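Local coordinates for actin-related protein 8 (Homo sapiens, PDB 4FO0) that binds ATP, has low basal ATPase activity, cannot polymerise, and is a proposed core component of the INO80 chromatin-remodelling complex, required to recruit INO80 to DNA damage, at residues F16-H21 with L189-K194; I221-G226 with E576-G581; G229-Q234 with D565-L570; A239-G244 with A559-L564. All coordinates share one frame; numbering follows the deposited sequence.

The contacts lie in and beside the part of the fold that corresponds to subdomain 1 of actin, contact 4 reaching the helix equivalent to actin's hinge helix. Contact 1 closes first, within the early chain. Contacts 2, 3 and 4 each join an early segment to a late one, contact 4 within the span of contact 3 and that within the span of contact 2. Contacts 1 and 3 use strands of one mixed sheet, centres about 17 Å apart. Contacts 3 and 4, about 12 Å between centres, touch where His233 packs on Leu561. Contacts 2 to 4 thus pack late-chain elements onto early ones, consistent with a subdomain built from both ends of the chain.

Contact 1 of 4, residues F16-H21 with L189-K194; sequences FIIVIH and LEIPLK
Ile18 puts its CD1 methyl against two aliphatic side chains of the opposing loop, and this small cluster is the whole of the contact. The closer partner is Leu189, whose CD1 lies 3.5 Å from CD1 of Ile18; the two side chains reach toward each other and meet tip to tip. Ile191 arrives in the same manner, its CD1 3.9 Å from Ile18 CD1, so that a single methyl is shared between two branched neighbours. Ile18 holds CG1 beside its backbone N, and a further turn at chi2 (-62°) bends CD1 away from an extended course, while CG2 stays anti to that N. Only side-chain ends meet: the nearest CA atoms, those of Ile18 and Leu189, are 9.3 Å apart. A beta-branched residue suits the strand, and branched aliphatic side chains suit a loop whose backbone stays well back from it. Between Leu189 and Ile191, Glu190 takes positive phi as the chain leaves its helix, consistent with both neighbours turning inward while Glu190 itself faces solvent. About 98 Å² is buried in all. Along strand 17-21 the side chains alternate, and Ile17 and Val19 pack instead on helix 553-563. On the face of Ile18, Ile29 of strand 26-31 and Tyr199 and Phe227 of loops complete its surroundings, while Ile191 rests on Ile185 of helix 170-187, the helix whose exit leads into this loop before strand 200-205.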
# COMPACT_ATOMS: atom_id res chain seq x y z
N PHE A 16 3.03 -11.06 -24.36
CA PHE A 16 2.17 -10.05 -24.95
C PHE A 16 1.00 -9.69 -24.06
O PHE A 16 0.03 -9.08 -24.50
CB PHE A 16 1.72 -10.50 -26.33
CG PHE A 16 2.84 -10.54 -27.30
CD1 PHE A 16 3.24 -9.38 -27.96
CD2 PHE A 16 3.57 -11.70 -27.48
CE1 PHE A 16 4.31 -9.40 -28.82
CE2 PHE A 16 4.64 -11.73 -28.34
CZ PHE A 16 5.02 -10.58 -29.01
N ILE A 17 1.11 -10.07 -22.80
CA ILE A 17 0.11 -9.70 -21.83
C ILE A 17 0.73 -8.81 -20.76
O ILE A 17 1.65 -9.22 -20.05
CB ILE A 17 -0.49 -10.94 -21.22
CG1 ILE A 17 -1.28 -11.68 -22.31
CG2 ILE A 17 -1.35 -10.57 -20.02
CD1 ILE A 17 -1.77 -13.04 -21.90
N ILE A 18 0.26 -7.56 -20.68
CA ILE A 18 0.73 -6.64 -19.65
C ILE A 18 -0.11 -6.75 -18.38
O ILE A 18 -1.35 -6.64 -18.43
CB ILE A 18 0.68 -5.18 -20.10
CG1 ILE A 18 1.56 -4.95 -21.32
CG2 ILE A 18 1.14 -4.29 -18.97
CD1 ILE A 18 2.99 -5.23 -21.06
N VAL A 19 0.55 -6.98 -17.25
CA VAL A 19 -0.16 -7.08 -15.97
C VAL A 19 -0.00 -5.79 -15.17
O VAL A 19 1.12 -5.33 -14.92
CB VAL A 19 0.30 -8.29 -15.16
CG1 VAL A 19 -0.37 -8.31 -13.79
CG2 VAL A 19 -0.02 -9.57 -15.92
N ILE A 20 -1.13 -5.19 -14.80
CA ILE A 20 -1.13 -3.88 -14.16
C ILE A 20 -1.76 -3.86 -12.78
O ILE A 20 -2.96 -4.13 -12.61
CB ILE A 20 -1.83 -2.84 -15.03
CG1 ILE A 20 -1.27 -2.90 -16.45
CG2 ILE A 20 -1.68 -1.44 -14.42
CD1 ILE A 20 -1.99 -2.00 -17.43
N HIS A 21 -0.94 -3.55 -11.78
CA HIS A 21 -1.42 -3.47 -10.41
C HIS A 21 -1.16 -2.08 -9.85
O HIS A 21 -0.07 -1.79 -9.36
CB HIS A 21 -0.72 -4.49 -9.53
CG HIS A 21 -1.32 -4.61 -8.18
ND1 HIS A 21 -0.71 -5.29 -7.14
CD2 HIS A 21 -2.50 -4.15 -7.68
CE1 HIS A 21 -1.48 -5.24 -6.07
NE2 HIS A 21 -2.57 -4.55 -6.37
N LEU A 189 9.18 -1.04 -19.83
CA LEU A 189 8.90 -2.27 -20.55
C LEU A 189 9.47 -2.10 -21.94
O LEU A 189 9.54 -3.05 -22.72
CB LEU A 189 7.39 -2.52 -20.61
CG LEU A 189 6.61 -2.42 -19.29
CD1 LEU A 189 5.31 -3.19 -19.42
CD2 LEU A 189 7.41 -2.92 -18.09
N GLU A 190 9.86 -0.87 -22.26
CA GLU A 190 10.37 -0.56 -23.58
C GLU A 190 9.45 -1.07 -24.68
O GLU A 190 9.88 -1.74 -25.60
CB GLU A 190 11.78 -1.11 -23.73
CG GLU A 190 12.76 -0.50 -22.75
CD GLU A 190 14.17 -1.01 -22.94
OE1 GLU A 190 14.38 -1.89 -23.79
OE2 GLU A 190 15.08 -0.52 -22.23
N ILE A 191 8.18 -0.72 -24.56
CA ILE A 191 7.19 -1.08 -25.57
C ILE A 191 6.60 0.19 -26.14
O ILE A 191 5.96 0.94 -25.42
CB ILE A 191 6.07 -1.91 -24.94
CG1 ILE A 191 6.64 -3.21 -24.38
CG2 ILE A 191 4.97 -2.18 -25.96
CD1 ILE A 191 5.61 -4.08 -23.74
N PRO A 192 6.84 0.43 -27.43
CA PRO A 192 6.28 1.61 -28.10
C PRO A 192 4.77 1.57 -28.05
O PRO A 192 4.16 0.51 -28.23
CB PRO A 192 6.76 1.47 -29.55
CG PRO A 192 7.95 0.57 -29.47
CD PRO A 192 7.67 -0.37 -28.33
N LEU A 193 4.16 2.73 -27.82
CA LEU A 193 2.73 2.82 -27.60
C LEU A 193 1.92 2.38 -28.80
O LEU A 193 0.86 1.76 -28.67
CB LEU A 193 2.36 4.25 -27.19
CG LEU A 193 2.86 4.61 -25.79
CD1 LEU A 193 2.26 5.92 -25.36
CD2 LEU A 193 2.53 3.51 -24.78
N LYS A 194 2.43 2.69 -29.99
CA LYS A 194 1.77 2.29 -31.23
C LYS A 194 1.63 0.78 -31.34
O LYS A 194 0.85 0.29 -32.15
CB LYS A 194 2.54 2.82 -32.44
CG LYS A 194 3.95 2.27 -32.55
CD LYS A 194 4.64 2.86 -33.77
CE LYS A 194 5.95 2.14 -34.06
NZ LYS A 194 6.38 2.39 -35.47

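Contact 2 of 4, residues I221-G226 with E576-G581; sequences ILMKMG and EWQRFG
Trp577 carries CG anti to its own backbone N (chi1 -175°), a setting that swings the indole from its helix toward Leu222 and Met223, whose CG atoms both stand beside their backbone N. In Met223 the chain then bends at chi2 and chi3, taking the thioether past the ring edge toward Gln578 and turning its methyl back to its own helix. The leucine meets the root of the tryptophan: Leu222 CD1 lies 3.7 Å from Trp577 CB and 3.9 Å from its CG, and the two side chains cross at about a right angle. The methionine side chain crosses the tryptophan at a slant and brings CG to the ring edge, 3.8 Å from Trp577 CD1. Its sulfur completes a Met-aromatic contact at the rim, SD being 5.4 Å from the centroid of the five-membered ring and 84° off the ring normal. SD also approaches the CB of Gln578, at 4.3 Å, on the exposed side. Tryptophan suits this place because it offers a broad apolar surface and one donor: its buried NE1 is satisfied by OD1 of Asn219, from the same helix as Leu222. Gly581, where the chain leaves the helix with positive phi, sets its CA over one face, 3.7 Å above the plane and offset toward the rim. The axes of the short helical segments 221-225 and 576-580 approach to 10.4 Å at 101°, nearly perpendicular. Trp577 further touches Lys215 and Val218 of helix 211-225 and Leu585 of helix 583-588, while Leu222 continues inward to Ile230 on strand 229-234.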
# COMPACT_ATOMS: atom_id res chain seq x y z
N ILE A 221 -7.97 1.72 -20.99
CA ILE A 221 -7.10 0.67 -21.50
C ILE A 221 -7.37 0.30 -22.96
O ILE A 221 -6.47 0.27 -23.80
CB ILE A 221 -7.25 -0.63 -20.70
CG1 ILE A 221 -6.87 -0.42 -19.24
CG2 ILE A 221 -6.38 -1.70 -21.31
CD1 ILE A 221 -5.49 0.13 -19.10
N LEU A 222 -8.64 0.02 -23.26
CA LEU A 222 -9.03 -0.45 -24.57
C LEU A 222 -9.08 0.66 -25.62
O LEU A 222 -8.46 0.55 -26.68
CB LEU A 222 -10.38 -1.18 -24.48
CG LEU A 222 -10.32 -2.48 -23.69
CD1 LEU A 222 -11.68 -3.14 -23.66
CD2 LEU A 222 -9.28 -3.42 -24.27
N MET A 223 -9.81 1.73 -25.31
CA MET A 223 -10.06 2.79 -26.27
C MET A 223 -8.96 3.85 -26.38
O MET A 223 -8.60 4.26 -27.47
CB MET A 223 -11.41 3.48 -25.98
CG MET A 223 -12.64 2.57 -26.09
SD MET A 223 -12.75 1.58 -27.61
CE MET A 223 -11.54 0.32 -27.25
N LYS A 224 -8.43 4.30 -25.25
CA LYS A 224 -7.46 5.39 -25.27
C LYS A 224 -6.02 4.90 -25.46
O LYS A 224 -5.23 5.53 -26.14
CB LYS A 224 -7.56 6.21 -23.98
CG LYS A 224 -8.88 6.91 -23.77
CD LYS A 224 -8.83 8.31 -24.35
CE LYS A 224 -10.11 9.07 -24.06
NZ LYS A 224 -10.42 9.10 -22.59
N MET A 225 -5.67 3.78 -24.83
CA MET A 225 -4.29 3.33 -24.87
C MET A 225 -4.04 2.33 -26.01
O MET A 225 -2.93 2.26 -26.54
CB MET A 225 -3.89 2.72 -23.53
CG MET A 225 -3.54 3.73 -22.47
SD MET A 225 -3.20 2.89 -20.91
CE MET A 225 -1.42 2.77 -20.93
N GLY A 226 -5.06 1.56 -26.37
CA GLY A 226 -4.99 0.74 -27.56
C GLY A 226 -4.70 -0.74 -27.39
O GLY A 226 -4.35 -1.41 -28.37
N GLU A 576 -16.06 -5.42 -28.88
CA GLU A 576 -17.15 -5.74 -27.96
C GLU A 576 -17.37 -4.58 -26.99
O GLU A 576 -18.50 -4.28 -26.58
CB GLU A 576 -16.87 -7.03 -27.20
CG GLU A 576 -16.34 -8.16 -28.07
CD GLU A 576 -15.79 -9.33 -27.26
OE1 GLU A 576 -15.95 -10.49 -27.71
OE2 GLU A 576 -15.20 -9.10 -26.19
N TRP A 577 -16.29 -3.92 -26.61
CA TRP A 577 -16.39 -2.80 -25.71
C TRP A 577 -16.99 -1.61 -26.38
O TRP A 577 -17.98 -1.03 -25.89
CB TRP A 577 -15.03 -2.43 -25.14
CG TRP A 577 -15.14 -1.35 -24.11
CD1 TRP A 577 -14.82 -0.01 -24.26
CD2 TRP A 577 -15.63 -1.47 -22.74
NE1 TRP A 577 -15.07 0.68 -23.11
CE2 TRP A 577 -15.56 -0.13 -22.16
CE3 TRP A 577 -16.11 -2.51 -21.97
CZ2 TRP A 577 -15.94 0.12 -20.86
CZ3 TRP A 577 -16.49 -2.24 -20.66
CH2 TRP A 577 -16.41 -0.96 -20.12
N GLN A 578 -16.42 -1.22 -27.51
CA GLN A 578 -16.92 -0.08 -28.26
C GLN A 578 -18.41 -0.22 -28.49
O GLN A 578 -19.14 0.76 -28.51
CB GLN A 578 -16.20 0.01 -29.60
CG GLN A 578 -16.39 1.32 -30.32
CD GLN A 578 -15.29 1.59 -31.33
OE1 GLN A 578 -14.48 0.71 -31.63
NE2 GLN A 578 -15.24 2.81 -31.84
N ARG A 579 -18.85 -1.46 -28.67
CA ARG A 579 -20.24 -1.74 -28.99
C ARG A 579 -21.10 -1.72 -27.74
O ARG A 579 -21.98 -0.88 -27.61
CB ARG A 579 -20.35 -3.11 -29.66
CG ARG A 579 -20.46 -3.06 -31.17
CD ARG A 579 -21.51 -4.04 -31.66
NE ARG A 579 -20.93 -5.05 -32.54
CZ ARG A 579 -19.71 -4.97 -33.07
NH1 ARG A 579 -18.94 -3.93 -32.80
NH2 ARG A 579 -19.27 -5.93 -33.86
N PHE A 580 -20.83 -2.64 -26.83
CA PHE A 580 -21.75 -2.92 -25.74
C PHE A 580 -21.29 -2.25 -24.45
O PHE A 580 -22.06 -2.10 -23.51
CB PHE A 580 -21.86 -4.42 -25.52
CG PHE A 580 -22.35 -5.16 -26.72
CD1 PHE A 580 -23.69 -5.37 -26.92
CD2 PHE A 580 -21.46 -5.64 -27.66
CE1 PHE A 580 -24.15 -6.06 -28.02
CE2 PHE A 580 -21.90 -6.33 -28.77
CZ PHE A 580 -23.25 -6.53 -28.95
N GLY A 581 -20.02 -1.86 -24.42
CA GLY A 581 -19.43 -1.31 -23.22
C GLY A 581 -19.68 -2.12 -21.96
O GLY A 581 -19.51 -3.35 -21.93

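Contact 3 of 4, residues G229-Q234 with D565-L570; sequences GIVVHQ and DTTQEL
Val231 and Leu570 join an inner strand of the actin-fold sheet, between strands 200-205 and 572-573, to the loop preceding the latter. Strand 229-234 closes a beta-alpha-beta crossover: it runs parallel to strand 200-205, with helix 211-225 as the connection between them. In the apolar touch, both methyls of Val231 rest on the CB of Leu570, CG2 at 4.0 Å and CG1 at 4.1 Å, so that the branched end of the valine straddles one methylene. With CG1 anti to the backbone N (chi1 171°), both branches fall on this methylene. Leucine suits the loop here since its unbranched CB fits between the valine methyls. Val231 CG2 also approaches CG2 of Thr567, more loosely, at 4.4 Å. A short beta-branched residue suits a strand here, because the loop comes near: the CA atoms of Val231 and Leu570 lie 6.0 Å apart. No hydrogen bond crosses between the segments; backbone bonds instead tie the loop to itself and the strand to its sheet neighbours. In the loop, Leu570 N bonds to Thr567 O at 2.9 Å, consistent with the turn that brings both residues to the strand. Val231 pairs with Cys201 and Leu203, Ile230 with Ile572. At the strand's far end, the backbone N of Gln234 donates to His233 ND1 at 3.0 Å, with an N-H...N angle of 141° and the donor 21° out of the imidazole plane.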
# COMPACT_ATOMS: atom_id res chain seq x y z
N GLY A 229 -7.36 -6.33 -25.89
CA GLY A 229 -8.24 -6.98 -24.94
C GLY A 229 -7.76 -6.79 -23.52
O GLY A 229 -6.63 -6.39 -23.30
N ILE A 230 -8.62 -7.12 -22.57
CA ILE A 230 -8.33 -6.91 -21.17
C ILE A 230 -9.05 -7.95 -20.34
O ILE A 230 -10.10 -8.46 -20.72
CB ILE A 230 -8.84 -5.52 -20.70
CG1 ILE A 230 -8.45 -5.25 -19.25
CG2 ILE A 230 -10.35 -5.42 -20.83
CD1 ILE A 230 -8.80 -3.83 -18.78
N VAL A 231 -8.47 -8.24 -19.18
CA VAL A 231 -9.15 -9.01 -18.16
C VAL A 231 -9.04 -8.25 -16.84
O VAL A 231 -7.94 -7.88 -16.41
CB VAL A 231 -8.54 -10.39 -17.96
CG1 VAL A 231 -9.15 -11.04 -16.73
CG2 VAL A 231 -8.74 -11.25 -19.20
N VAL A 232 -10.17 -8.03 -16.20
CA VAL A 232 -10.16 -7.36 -14.92
C VAL A 232 -10.34 -8.40 -13.82
O VAL A 232 -11.17 -9.29 -13.94
CB VAL A 232 -11.27 -6.32 -14.83
CG1 VAL A 232 -11.35 -5.76 -13.45
CG2 VAL A 232 -11.02 -5.23 -15.83
N HIS A 233 -9.56 -8.29 -12.75
CA HIS A 233 -9.77 -9.15 -11.60
C HIS A 233 -9.44 -8.43 -10.30
O HIS A 233 -8.73 -7.43 -10.29
CB HIS A 233 -8.94 -10.42 -11.74
CG HIS A 233 -9.65 -11.65 -11.27
ND1 HIS A 233 -10.69 -11.61 -10.36
CD2 HIS A 233 -9.49 -12.95 -11.61
CE1 HIS A 233 -11.13 -12.84 -10.15
NE2 HIS A 233 -10.42 -13.67 -10.90
N GLN A 234 -9.95 -8.95 -9.20
CA GLN A 234 -9.71 -8.36 -7.90
C GLN A 234 -8.33 -8.71 -7.39
O GLN A 234 -7.86 -9.83 -7.57
CB GLN A 234 -10.75 -8.83 -6.91
CG GLN A 234 -12.13 -8.53 -7.37
CD GLN A 234 -13.14 -9.29 -6.59
OE1 GLN A 234 -13.77 -8.75 -5.68
NE2 GLN A 234 -13.28 -10.57 -6.90
N ASP A 565 -6.47 -21.69 -17.83
CA ASP A 565 -7.30 -22.19 -18.91
C ASP A 565 -8.66 -21.49 -18.93
O ASP A 565 -9.15 -21.11 -19.99
CB ASP A 565 -7.47 -23.70 -18.73
CG ASP A 565 -8.06 -24.37 -19.95
OD1 ASP A 565 -7.58 -24.09 -21.07
OD2 ASP A 565 -9.01 -25.17 -19.78
N THR A 566 -9.25 -21.34 -17.75
CA THR A 566 -10.53 -20.63 -17.60
C THR A 566 -10.46 -19.18 -18.06
O THR A 566 -11.48 -18.53 -18.29
CB THR A 566 -10.97 -20.63 -16.15
OG1 THR A 566 -9.85 -20.24 -15.33
CG2 THR A 566 -11.42 -22.03 -15.73
N THR A 567 -9.24 -18.67 -18.17
CA THR A 567 -9.01 -17.28 -18.55
C THR A 567 -9.33 -16.96 -20.01
O THR A 567 -9.67 -15.83 -20.35
CB THR A 567 -7.57 -16.84 -18.20
OG1 THR A 567 -7.39 -16.93 -16.78
CG2 THR A 567 -7.30 -15.42 -18.65
N GLN A 568 -9.24 -17.95 -20.89
CA GLN A 568 -9.53 -17.73 -22.30
C GLN A 568 -10.89 -17.08 -22.49
O GLN A 568 -11.08 -16.27 -23.40
CB GLN A 568 -9.46 -19.05 -23.06
CG GLN A 568 -8.15 -19.78 -22.85
CD GLN A 568 -8.09 -21.10 -23.59
OE1 GLN A 568 -8.72 -21.28 -24.63
NE2 GLN A 568 -7.32 -22.04 -23.06
N GLU A 569 -11.83 -17.41 -21.61
CA GLU A 569 -13.19 -16.91 -21.73
C GLU A 569 -13.43 -15.56 -21.04
O GLU A 569 -14.54 -15.04 -21.07
CB GLU A 569 -14.17 -17.94 -21.19
CG GLU A 569 -14.10 -19.29 -21.88
CD GLU A 569 -13.65 -20.41 -20.94
OE1 GLU A 569 -12.42 -20.63 -20.80
OE2 GLU A 569 -14.53 -21.06 -20.32
N LEU A 570 -12.40 -15.00 -20.41
CA LEU A 570 -12.58 -13.76 -19.66
C LEU A 570 -12.31 -12.51 -20.49
O LEU A 570 -12.89 -11.47 -20.24
CB LEU A 570 -11.72 -13.75 -18.40
CG LEU A 570 -11.99 -14.86 -17.38
CD1 LEU A 570 -11.06 -14.75 -16.17
CD2 LEU A 570 -13.44 -14.85 -16.93

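Contact 4 of 4, residues A239-G244 with A559-L564; sequences ATYGSG and AVLACL
The carbonyl O of Leu561, whose side chain packs against Tyr241, receives two donors: the hydroxyl of Thr567 and, weakly, the backbone N of Leu564 at 3.3 Å. These bonds are consistent with a settled end to helix 553-563, from which Leu561 and Leu564 meet the tyrosine. Tyr241, with CG beside its backbone N (chi1 -68°), directs its ring across to them. Leu564 sets CD1 over one face of that ring, 4.1 Å above the plane and offset toward the rim near CE2 and CZ. Leu561 approaches at a slant, its CD1 4.0 Å from Tyr241 CE2. Nearer the root, CG1 of Val560 lies 4.2 Å from Tyr241 CB, at the more exposed edge of the contact. Tyrosine suits a partly exposed position, since its flat carbon ring can meet aliphatic methyls while its hydroxyl lies beyond them. With an alanine here the ring is gone, which would probably leave the CD1 methyls of Leu561 and Leu564 without their aromatic partner and open a gap between helix 235-243 and the end of helix 553-563. Helix 235-243 corresponds to the hinge helix between the two halves of actin, where the equivalent region borders the hydrophobic cleft. The touch is entirely between carbon atoms, so cohesion rests on dispersion and exclusion of water, forces that demand close fit but little exact direction.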
# COMPACT_ATOMS: atom_id res chain seq x y z
N ALA A 239 -3.97 -12.29 -5.31
CA ALA A 239 -3.06 -12.61 -4.23
C ALA A 239 -3.08 -14.11 -3.92
O ALA A 239 -2.02 -14.70 -3.70
CB ALA A 239 -3.40 -11.81 -2.99
N THR A 240 -4.27 -14.71 -3.89
CA THR A 240 -4.39 -16.14 -3.61
C THR A 240 -3.69 -16.98 -4.67
O THR A 240 -3.00 -17.94 -4.35
CB THR A 240 -5.85 -16.62 -3.43
OG1 THR A 240 -6.57 -16.44 -4.65
CG2 THR A 240 -6.53 -15.83 -2.33
N TYR A 241 -3.85 -16.59 -5.94
CA TYR A 241 -3.16 -17.22 -7.07
C TYR A 241 -1.64 -17.14 -6.94
O TYR A 241 -0.94 -18.12 -7.16
CB TYR A 241 -3.54 -16.55 -8.38
CG TYR A 241 -4.97 -16.77 -8.79
CD1 TYR A 241 -5.73 -17.79 -8.23
CD2 TYR A 241 -5.56 -15.96 -9.76
CE1 TYR A 241 -7.05 -17.99 -8.62
CE2 TYR A 241 -6.87 -16.15 -10.15
CZ TYR A 241 -7.61 -17.17 -9.58
OH TYR A 241 -8.91 -17.34 -9.98
N GLY A 242 -1.14 -15.96 -6.63
CA GLY A 242 0.29 -15.75 -6.57
C GLY A 242 0.94 -16.53 -5.44
O GLY A 242 2.12 -16.84 -5.49
N SER A 243 0.15 -16.86 -4.43
CA SER A 243 0.69 -17.48 -3.23
C SER A 243 0.45 -18.98 -3.23
O SER A 243 1.14 -19.72 -2.54
CB SER A 243 0.04 -16.86 -2.00
OG SER A 243 -1.31 -17.26 -1.95
N GLY A 244 -0.55 -19.42 -3.99
CA GLY A 244 -0.87 -20.83 -4.10
C GLY A 244 -1.86 -21.32 -3.06
O GLY A 244 -2.05 -22.52 -2.88
N ALA A 559 -0.12 -12.32 -13.32
CA ALA A 559 0.59 -13.01 -14.39
C ALA A 559 0.14 -14.47 -14.46
O ALA A 559 -0.20 -14.98 -15.53
CB ALA A 559 2.08 -12.92 -14.15
N VAL A 560 0.13 -15.12 -13.31
CA VAL A 560 -0.35 -16.48 -13.21
C VAL A 560 -1.75 -16.63 -13.78
O VAL A 560 -2.07 -17.66 -14.36
CB VAL A 560 -0.40 -16.95 -11.75
CG1 VAL A 560 -1.32 -18.14 -11.62
CG2 VAL A 560 0.99 -17.30 -11.29
N LEU A 561 -2.57 -15.61 -13.59
CA LEU A 561 -3.95 -15.64 -14.07
C LEU A 561 -4.00 -15.70 -15.60
O LEU A 561 -4.96 -16.21 -16.19
CB LEU A 561 -4.69 -14.40 -13.56
CG LEU A 561 -6.02 -14.07 -14.23
CD1 LEU A 561 -6.96 -15.23 -14.04
CD2 LEU A 561 -6.63 -12.79 -13.67
N ALA A 562 -2.97 -15.18 -16.25
CA ALA A 562 -2.92 -15.12 -17.71
C ALA A 562 -2.73 -16.51 -18.32
O ALA A 562 -3.20 -16.78 -19.42
CB ALA A 562 -1.82 -14.16 -18.17
N CYS A 563 -2.04 -17.38 -17.59
CA CYS A 563 -1.77 -18.75 -18.00
C CYS A 563 -2.97 -19.68 -17.81
O CYS A 563 -3.02 -20.75 -18.40
CB CYS A 563 -0.58 -19.31 -17.22
SG CYS A 563 0.96 -18.36 -17.34
N LEU A 564 -3.93 -19.28 -16.97
CA LEU A 564 -5.05 -20.17 -16.64
C LEU A 564 -5.97 -20.46 -17.82
O LEU A 564 -6.23 -19.61 -18.68
CB LEU A 564 -5.87 -19.64 -15.46
CG LEU A 564 -5.22 -19.42 -14.10
CD1 LEU A 564 -6.29 -19.04 -13.08
CD2 LEU A 564 -4.43 -20.64 -13.62